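Local structure of bradyzoite pseudokinase 1 (Toxoplasma gondii, 6M7Z) at residues D233-S236 against L237-F241. The protein regulates the membrane ultrastructure of the Toxoplasma parasitophorous vacuole as a divergent kinase-fold protein without a glycine-rich loop. Residues are numbered along the deposited sequence; the frame is centred on the assembly and turned at random.
Sequences DVYS and LGVAF
The Tyr235 ring meets Val239 one helical turn on, through a single branch: CG2 comes at the ring obliquely and lies 3.6 Å from Tyr235 CE2. Two torsions produce the pairing. Tyr235 has CG anti to its N (chi1 179°), while Val239 turns CG1 anti to N, which leaves CG2 beside the backbone N and facing the ring. The other aromatic ring, Phe241, carries the carbonyl oxygen of Leu237 over one face, displaced toward the rim. Four i to i+4 backbone bonds link 233-236 to 237-241, as in a regular alpha-helix; among them Val239 N lies 2.9 Å from Tyr235 O, and Ala240 N reaches Ser236 O at 3.0 Å. Ser236 OG bonds back to Ser232 O, tying its hydroxyl to the preceding turn. Asp233 begins the segment buried, its carboxylate gripped by His161 NE2 and by the backbone N of His167 and Arg168; this is consistent with the conserved helix-F aspartate of protein kinases, which anchors the catalytic-loop backbone. Within helix 230-248, Leu237 and Phe241 pack against both helix 146-161 and helix 263-276.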
loop_
_atom_site.group_PDB
_atom_site.type_symbol
_atom_site.label_atom_id
_atom_site.label_comp_id
_atom_site.label_asym_id
_atom_site.label_seq_id
_atom_site.Cartn_x
_atom_site.Cartn_y
_atom_site.Cartn_z
ATOM N N ASP A 233 1.643 12.495 8.823
ATOM C CA ASP A 233 1.494 11.031 8.654
ATOM C C ASP A 233 1.097 10.392 9.996
ATOM O O ASP A 233 0.261 9.480 10.007
ATOM C CB ASP A 233 2.743 10.379 8.058
ATOM C CG ASP A 233 2.811 10.387 6.529
ATOM O OD1 ASP A 233 1.831 10.867 5.876
ATOM O OD2 ASP A 233 3.842 9.887 5.986
ATOM N N VAL A 234 1.658 10.884 11.115
ATOM C CA VAL A 234 1.297 10.370 12.452
ATOM C C VAL A 234 -0.192 10.635 12.715
ATOM O O VAL A 234 -0.890 9.763 13.210
ATOM C CB VAL A 234 2.165 10.984 13.574
ATOM C CG1 VAL A 234 1.560 10.752 14.958
ATOM C CG2 VAL A 234 3.597 10.488 13.525
ATOM N N TYR A 235 -0.647 11.853 12.416
ATOM C CA TYR A 235 -2.054 12.224 12.567
ATOM C C TYR A 235 -2.937 11.231 11.785
ATOM O O TYR A 235 -3.860 10.639 12.346
ATOM C CB TYR A 235 -2.292 13.676 12.123
ATOM C CG TYR A 235 -3.739 14.092 12.230
ATOM C CD1 TYR A 235 -4.248 14.632 13.400
ATOM C CD2 TYR A 235 -4.617 13.898 11.172
ATOM C CE1 TYR A 235 -5.583 14.992 13.509
ATOM C CE2 TYR A 235 -5.951 14.238 11.272
ATOM C CZ TYR A 235 -6.443 14.772 12.448
ATOM O OH TYR A 235 -7.769 15.080 12.530
ATOM N N SER A 236 -2.631 11.043 10.497
ATOM C CA SER A 236 -3.435 10.195 9.591
ATOM C C SER A 236 -3.484 8.753 10.097
ATOM O O SER A 236 -4.510 8.106 10.011
ATOM C CB SER A 236 -2.898 10.221 8.172
ATOM O OG SER A 236 -2.985 11.525 7.624
ATOM N N LEU A 237 -2.354 8.244 10.587
ATOM C CA LEU A 237 -2.290 6.879 11.070
ATOM C C LEU A 237 -3.100 6.774 12.370
ATOM O O LEU A 237 -3.724 5.740 12.655
ATOM C CB LEU A 237 -0.834 6.471 11.284
ATOM C CG LEU A 237 -0.652 5.044 11.794
ATOM C CD1 LEU A 237 -1.150 4.041 10.764
ATOM C CD2 LEU A 237 0.797 4.776 12.133
ATOM N N GLY A 238 -3.081 7.851 13.163
ATOM C CA GLY A 238 -3.904 7.971 14.354
ATOM C C GLY A 238 -5.380 7.852 14.023
ATOM O O GLY A 238 -6.098 7.088 14.670
ATOM N N VAL A 239 -5.812 8.575 12.983
ATOM C CA VAL A 239 -7.190 8.526 12.515
ATOM C C VAL A 239 -7.529 7.101 12.072
ATOM O O VAL A 239 -8.633 6.627 12.309
ATOM C CB VAL A 239 -7.449 9.559 11.395
ATOM C CG1 VAL A 239 -8.768 9.312 10.671
ATOM C CG2 VAL A 239 -7.376 10.971 11.928
ATOM N N ALA A 240 -6.579 6.421 11.431
ATOM C CA ALA A 240 -6.806 5.048 10.991
ATOM C C ALA A 240 -6.982 4.116 12.201
ATOM O O ALA A 240 -7.787 3.185 12.165
ATOM C CB ALA A 240 -5.684 4.607 10.079
ATOM N N PHE A 241 -6.214 4.359 13.260
ATOM C CA PHE A 241 -6.315 3.571 14.482
ATOM C C PHE A 241 -7.672 3.804 15.146
ATOM O O PHE A 241 -8.312 2.853 15.617
ATOM C CB PHE A 241 -5.175 3.895 15.446
ATOM C CG PHE A 241 -3.834 3.311 15.075
ATOM C CD1 PHE A 241 -3.716 2.254 14.198
ATOM C CD2 PHE A 241 -2.675 3.813 15.652
ATOM C CE1 PHE A 241 -2.476 1.770 13.841
ATOM C CE2 PHE A 241 -1.431 3.306 15.313
ATOM C CZ PHE A 241 -1.341 2.281 14.415
#